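Local coordinates for protein aminoglycoside 6-adenylyltransferase (Bacillus subtilis, PDB 2PBE) that adenylates streptomycin on its O-6 hydroxyl with ATP or GTP as nucleotide donor, giving the bacterium resistance to this antibiotic, at residues I187-H199 against L245-V259. Sequence-based numbering, arbitrary orientation.
Sequences IVRPNLLRMMAWH and LFTCYALFRKYSKAV
Selenomethionine Met195 lies against Phe252, Tyr255 and Ser256, with CG 3.7 Å from Tyr255 CB. Its chain bends at chi2 (51°) and again at chi3, carrying CE round to Phe252 CZ at 3.5 Å and leaving SE in an oblique Met-aromatic contact with that ring. The Phe252 ring, stacked with Phe161 of helix 151-173, also turns an edge to the 187-199 backbone, where CE1 sits 3.6 Å from Asn191 O. On Tyr255, Met196 lays CG over one face as a CH-pi contact, 4.1 Å from the centroid, while its SE makes a second Met-aromatic approach. The His199 ring is oblique to Tyr255, planes at 53°. Tyr255 OH hydrogen-bonds to Glu228 on helix 223-230. All this belongs to the helical bundle in the C-terminal half of the chain, where helices 177-204 and 238-263 run roughly parallel, their local axes crossing at 33° and 8.8 Å apart. Aliphatic groups add to this: Leu192 CD1 reaches Leu251 CB at 3.7 Å, and toward the segment ends Val188 meets Cys248 and Val259 CG2 packs on His199 CA. No direct hydrogen bond joins the two segments; His199 ND1 hydrogen-bonds to a water oxygen 2.8 Å away, and within 245-259 Ser256 OG hydrogen-bonds back to Phe252 O, which also accepts the Ser256 N-H from the opposite face of its carbonyl plane.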
loop_
_atom_site.group_PDB
_atom_site.type_symbol
_atom_site.label_atom_id
_atom_site.label_comp_id
_atom_site.label_asym_id
_atom_site.label_seq_id
_atom_site.Cartn_x
_atom_site.Cartn_y
_atom_site.Cartn_z
ATOM N N ILE A 187 15.354 -5.454 -2.109
ATOM C CA ILE A 187 14.969 -5.222 -3.493
ATOM C C ILE A 187 14.092 -6.292 -4.133
ATOM O O ILE A 187 13.027 -5.993 -4.664
ATOM C CB ILE A 187 16.234 -5.000 -4.354
ATOM C CG1 ILE A 187 16.998 -3.779 -3.817
ATOM C CG2 ILE A 187 15.862 -4.785 -5.823
ATOM C CD1 ILE A 187 18.450 -3.699 -4.263
ATOM N N VAL A 188 14.553 -7.533 -4.083
ATOM C CA VAL A 188 13.813 -8.622 -4.697
ATOM C C VAL A 188 12.396 -8.762 -4.175
ATOM O O VAL A 188 11.458 -8.599 -4.945
ATOM C CB VAL A 188 14.579 -9.930 -4.532
ATOM C CG1 VAL A 188 13.778 -11.093 -5.085
ATOM C CG2 VAL A 188 15.916 -9.800 -5.258
ATOM N N ARG A 189 12.236 -9.068 -2.882
ATOM C CA ARG A 189 10.906 -9.211 -2.294
ATOM C C ARG A 189 10.078 -7.932 -2.437
ATOM O O ARG A 189 8.878 -8.004 -2.707
ATOM C CB ARG A 189 10.986 -9.609 -0.819
ATOM C CG ARG A 189 9.634 -9.990 -0.244
ATOM C CD ARG A 189 9.691 -10.320 1.245
ATOM N NE ARG A 189 10.441 -11.536 1.547
ATOM C CZ ARG A 189 11.618 -11.554 2.167
ATOM N NH1 ARG A 189 12.188 -10.412 2.554
ATOM N NH2 ARG A 189 12.217 -12.710 2.413
ATOM N N PRO A 190 10.691 -6.749 -2.247
ATOM C CA PRO A 190 9.864 -5.547 -2.405
ATOM C C PRO A 190 9.273 -5.393 -3.808
ATOM O O PRO A 190 8.205 -4.793 -3.974
ATOM C CB PRO A 190 10.822 -4.414 -2.025
ATOM C CG PRO A 190 11.651 -5.055 -0.947
ATOM C CD PRO A 190 11.948 -6.419 -1.538
ATOM N N ASN A 191 9.946 -5.932 -4.820
ATOM C CA ASN A 191 9.397 -5.821 -6.174
ATOM C C ASN A 191 8.300 -6.867 -6.379
ATOM O O ASN A 191 7.347 -6.634 -7.103
ATOM C CB ASN A 191 10.490 -5.942 -7.239
ATOM C CG ASN A 191 11.161 -4.603 -7.530
ATOM O OD1 ASN A 191 12.176 -4.252 -6.934
ATOM N ND2 ASN A 191 10.574 -3.837 -8.436
ATOM N N LEU A 192 8.425 -8.011 -5.720
ATOM C CA LEU A 192 7.401 -9.038 -5.801
ATOM C C LEU A 192 6.118 -8.399 -5.243
ATOM O O LEU A 192 5.027 -8.564 -5.799
ATOM C CB LEU A 192 7.801 -10.246 -4.951
ATOM C CG LEU A 192 6.678 -11.206 -4.544
ATOM C CD1 LEU A 192 5.989 -11.785 -5.794
ATOM C CD2 LEU A 192 7.261 -12.330 -3.685
ATOM N N LEU A 193 6.277 -7.644 -4.158
ATOM C CA LEU A 193 5.165 -6.957 -3.523
ATOM C C LEU A 193 4.503 -5.934 -4.432
ATOM O O LEU A 193 3.278 -5.804 -4.438
ATOM C CB LEU A 193 5.642 -6.258 -2.264
ATOM C CG LEU A 193 5.666 -6.999 -0.939
ATOM C CD1 LEU A 193 6.042 -6.003 0.132
ATOM C CD2 LEU A 193 4.297 -7.591 -0.635
ATOM N N ARG A 194 5.314 -5.187 -5.179
ATOM C CA ARG A 194 4.789 -4.185 -6.103
ATOM C C ARG A 194 3.991 -4.910 -7.152
ATOM O O ARG A 194 2.906 -4.479 -7.512
ATOM C CB ARG A 194 5.921 -3.422 -6.794
ATOM C CG ARG A 194 5.447 -2.328 -7.733
ATOM C CD ARG A 194 6.619 -1.611 -8.355
ATOM N NE ARG A 194 7.531 -1.050 -7.353
ATOM C CZ ARG A 194 7.330 0.114 -6.746
ATOM N NH1 ARG A 194 6.253 0.860 -7.035
ATOM N NH2 ARG A 194 8.211 0.522 -5.843
HETATM N N MSE A 195 4.546 -6.012 -7.643
HETATM C CA MSE A 195 3.878 -6.826 -8.658
HETATM C C MSE A 195 2.532 -7.317 -8.124
HETATM O O MSE A 195 1.531 -7.337 -8.850
HETATM C CB MSE A 195 4.758 -8.031 -9.035
HETATM C CG MSE A 195 4.278 -8.783 -10.271
HETATM SE SE MSE A 195 3.938 -7.617 -11.812
HETATM C CE MSE A 195 5.787 -7.274 -12.399
HETATM N N MSE A 196 2.515 -7.717 -6.856
HETATM C CA MSE A 196 1.290 -8.196 -6.251
HETATM C C MSE A 196 0.318 -7.033 -6.058
HETATM O O MSE A 196 -0.892 -7.185 -6.235
HETATM C CB MSE A 196 1.602 -8.863 -4.914
HETATM C CG MSE A 196 2.385 -10.155 -5.066
HETATM SE SE MSE A 196 2.976 -11.002 -3.400
HETATM C CE MSE A 196 1.448 -12.108 -2.952
ATOM N N ALA A 197 0.853 -5.869 -5.711
ATOM C CA ALA A 197 0.019 -4.696 -5.514
ATOM C C ALA A 197 -0.602 -4.285 -6.842
ATOM O O ALA A 197 -1.780 -3.917 -6.891
ATOM C CB ALA A 197 0.837 -3.555 -4.934
ATOM N N TRP A 198 0.186 -4.369 -7.914
ATOM C CA TRP A 198 -0.308 -4.004 -9.244
ATOM C C TRP A 198 -1.432 -4.951 -9.655
ATOM O O TRP A 198 -2.347 -4.579 -10.398
ATOM C CB TRP A 198 0.809 -4.070 -10.285
ATOM C CG TRP A 198 1.770 -2.878 -10.310
ATOM C CD1 TRP A 198 1.570 -1.651 -9.734
ATOM C CD2 TRP A 198 3.008 -2.782 -11.028
ATOM N NE1 TRP A 198 2.597 -0.795 -10.050
ATOM C CE2 TRP A 198 3.497 -1.452 -10.843
ATOM C CE3 TRP A 198 3.761 -3.685 -11.820
ATOM C CZ2 TRP A 198 4.714 -0.991 -11.423
ATOM C CZ3 TRP A 198 4.978 -3.233 -12.408
ATOM C CH2 TRP A 198 5.436 -1.887 -12.197
ATOM N N HIS A 199 -1.349 -6.189 -9.180
ATOM C CA HIS A 199 -2.384 -7.162 -9.479
ATOM C C HIS A 199 -3.673 -6.753 -8.743
ATOM O O HIS A 199 -4.750 -6.763 -9.323
ATOM C CB HIS A 199 -1.931 -8.551 -9.024
ATOM C CG HIS A 199 -2.950 -9.620 -9.248
ATOM N ND1 HIS A 199 -3.431 -9.931 -10.499
ATOM C CD2 HIS A 199 -3.597 -10.429 -8.374
ATOM C CE1 HIS A 199 -4.339 -10.888 -10.387
ATOM N NE2 HIS A 199 -4.458 -11.205 -9.110
ATOM N N LEU A 245 14.454 -17.453 -2.038
ATOM C CA LEU A 245 14.636 -16.870 -3.372
ATOM C C LEU A 245 13.805 -17.557 -4.433
ATOM O O LEU A 245 13.142 -16.901 -5.240
ATOM C CB LEU A 245 16.111 -16.929 -3.779
ATOM C CG LEU A 245 16.384 -16.359 -5.176
ATOM C CD1 LEU A 245 16.157 -14.855 -5.191
ATOM C CD2 LEU A 245 17.811 -16.686 -5.566
ATOM N N PHE A 246 13.864 -18.882 -4.458
ATOM C CA PHE A 246 13.083 -19.607 -5.444
ATOM C C PHE A 246 11.602 -19.378 -5.214
ATOM O O PHE A 246 10.827 -19.365 -6.166
ATOM C CB PHE A 246 13.393 -21.098 -5.415
ATOM C CG PHE A 246 14.799 -21.438 -5.835
ATOM C CD1 PHE A 246 15.493 -20.652 -6.783
ATOM C CD2 PHE A 246 15.421 -22.586 -5.323
ATOM C CE1 PHE A 246 16.805 -21.019 -7.213
ATOM C CE2 PHE A 246 16.725 -22.972 -5.737
ATOM C CZ PHE A 246 17.418 -22.184 -6.685
ATOM N N THR A 247 11.221 -19.194 -3.954
ATOM C CA THR A 247 9.821 -18.950 -3.616
ATOM C C THR A 247 9.394 -17.610 -4.231
ATOM O O THR A 247 8.306 -17.511 -4.785
ATOM C CB THR A 247 9.613 -18.994 -2.073
ATOM O OG1 THR A 247 9.860 -20.329 -1.616
ATOM C CG2 THR A 247 8.180 -18.581 -1.676
ATOM N N CYS A 248 10.254 -16.598 -4.146
ATOM C CA CYS A 248 9.971 -15.301 -4.750
ATOM C C CYS A 248 9.850 -15.485 -6.265
ATOM O O CYS A 248 9.024 -14.847 -6.918
ATOM C CB CYS A 248 11.089 -14.315 -4.442
ATOM S SG CYS A 248 11.197 -13.885 -2.685
ATOM N N TYR A 249 10.678 -16.365 -6.818
ATOM C CA TYR A 249 10.649 -16.667 -8.251
ATOM C C TYR A 249 9.266 -17.151 -8.648
ATOM O O TYR A 249 8.617 -16.586 -9.537
ATOM C CB TYR A 249 11.665 -17.774 -8.601
ATOM C CG TYR A 249 13.078 -17.295 -8.838
ATOM C CD1 TYR A 249 13.516 -16.044 -8.324
ATOM C CD2 TYR A 249 13.998 -18.076 -9.582
ATOM C CE1 TYR A 249 14.821 -15.582 -8.543
ATOM C CE2 TYR A 249 15.335 -17.614 -9.821
ATOM C CZ TYR A 249 15.733 -16.360 -9.293
ATOM O OH TYR A 249 17.006 -15.872 -9.511
ATOM N N ALA A 250 8.836 -18.210 -7.965
ATOM C CA ALA A 250 7.544 -18.831 -8.207
ATOM C C ALA A 250 6.420 -17.814 -8.136
ATOM O O ALA A 250 5.558 -17.765 -9.008
ATOM C CB ALA A 250 7.322 -19.929 -7.192
ATOM N N LEU A 251 6.436 -16.984 -7.095
ATOM C CA LEU A 251 5.398 -15.985 -6.930
ATOM C C LEU A 251 5.483 -14.839 -7.920
ATOM O O LEU A 251 4.459 -14.283 -8.306
ATOM C CB LEU A 251 5.417 -15.447 -5.511
ATOM C CG LEU A 251 4.844 -16.436 -4.497
ATOM C CD1 LEU A 251 5.076 -15.942 -3.089
ATOM C CD2 LEU A 251 3.342 -16.625 -4.755
ATOM N N PHE A 252 6.694 -14.488 -8.342
ATOM C CA PHE A 252 6.826 -13.381 -9.281
ATOM C C PHE A 252 6.317 -13.762 -10.650
ATOM O O PHE A 252 5.762 -12.926 -11.356
ATOM C CB PHE A 252 8.281 -12.913 -9.422
ATOM C CG PHE A 252 8.393 -11.511 -9.939
ATOM C CD1 PHE A 252 8.050 -10.434 -9.109
ATOM C CD2 PHE A 252 8.804 -11.252 -11.259
ATOM C CE1 PHE A 252 8.113 -9.084 -9.582
ATOM C CE2 PHE A 252 8.877 -9.901 -11.765
ATOM C CZ PHE A 252 8.528 -8.816 -10.916
ATOM N N ARG A 253 6.526 -15.018 -11.030
ATOM C CA ARG A 253 6.064 -15.489 -12.329
ATOM C C ARG A 253 4.555 -15.367 -12.302
ATOM O O ARG A 253 3.949 -14.755 -13.173
ATOM C CB ARG A 253 6.451 -16.959 -12.562
ATOM C CG ARG A 253 7.942 -17.180 -12.728
ATOM C CD ARG A 253 8.317 -18.669 -12.783
ATOM N NE ARG A 253 9.772 -18.830 -12.779
ATOM C CZ ARG A 253 10.458 -19.518 -11.864
ATOM N NH1 ARG A 253 9.831 -20.126 -10.869
ATOM N NH2 ARG A 253 11.787 -19.598 -11.948
ATOM N N LYS A 254 3.976 -15.961 -11.267
ATOM C CA LYS A 254 2.544 -15.970 -11.067
ATOM C C LYS A 254 1.914 -14.583 -11.257
ATOM O O LYS A 254 1.073 -14.391 -12.137
ATOM C CB LYS A 254 2.232 -16.509 -9.670
ATOM C CG LYS A 254 0.744 -16.673 -9.398
ATOM C CD LYS A 254 0.463 -17.460 -8.126
ATOM C CE LYS A 254 -1.033 -17.468 -7.850
ATOM N NZ LYS A 254 -1.411 -18.210 -6.628
ATOM N N TYR A 255 2.344 -13.606 -10.465
ATOM C CA TYR A 255 1.761 -12.270 -10.559
ATOM C C TYR A 255 2.127 -11.421 -11.758
ATOM O O TYR A 255 1.308 -10.609 -12.204
ATOM C CB TYR A 255 2.008 -11.537 -9.244
ATOM C CG TYR A 255 1.228 -12.239 -8.155
ATOM C CD1 TYR A 255 -0.200 -12.230 -8.162
ATOM C CD2 TYR A 255 1.882 -13.050 -7.188
ATOM C CE1 TYR A 255 -0.954 -13.029 -7.248
ATOM C CE2 TYR A 255 1.137 -13.855 -6.262
ATOM C CZ TYR A 255 -0.283 -13.842 -6.303
ATOM O OH TYR A 255 -1.022 -14.655 -5.452
ATOM N N SER A 256 3.337 -11.586 -12.281
ATOM C CA SER A 256 3.738 -10.811 -13.453
ATOM C C SER A 256 3.006 -11.388 -14.659
ATOM O O SER A 256 2.652 -10.654 -15.581
ATOM C CB SER A 256 5.252 -10.855 -13.667
ATOM O OG SER A 256 5.695 -12.186 -13.846
ATOM N N LYS A 257 2.780 -12.705 -14.648
ATOM C CA LYS A 257 2.040 -13.354 -15.728
ATOM C C LYS A 257 0.594 -12.870 -15.656
ATOM O O LYS A 257 -0.009 -12.504 -16.660
ATOM C CB LYS A 257 2.088 -14.878 -15.591
ATOM C CG LYS A 257 3.402 -15.460 -16.073
ATOM C CD LYS A 257 3.527 -16.953 -15.827
ATOM C CE LYS A 257 4.911 -17.450 -16.266
ATOM N NZ LYS A 257 5.117 -18.897 -15.993
ATOM N N ALA A 258 0.058 -12.848 -14.439
ATOM C CA ALA A 258 -1.302 -12.396 -14.205
ATOM C C ALA A 258 -1.519 -10.950 -14.653
ATOM O O ALA A 258 -2.522 -10.625 -15.307
ATOM C CB ALA A 258 -1.618 -12.528 -12.747
ATOM N N VAL A 259 -0.578 -10.082 -14.297
ATOM C CA VAL A 259 -0.659 -8.666 -14.641
ATOM C C VAL A 259 -0.433 -8.428 -16.126
ATOM O O VAL A 259 -1.200 -7.709 -16.772
ATOM C CB VAL A 259 0.376 -7.845 -13.818
ATOM C CG1 VAL A 259 0.508 -6.444 -14.363
ATOM C CG2 VAL A 259 -0.046 -7.792 -12.353
HETATM O O HOH W 1 -3.872 -8.532 -12.864
#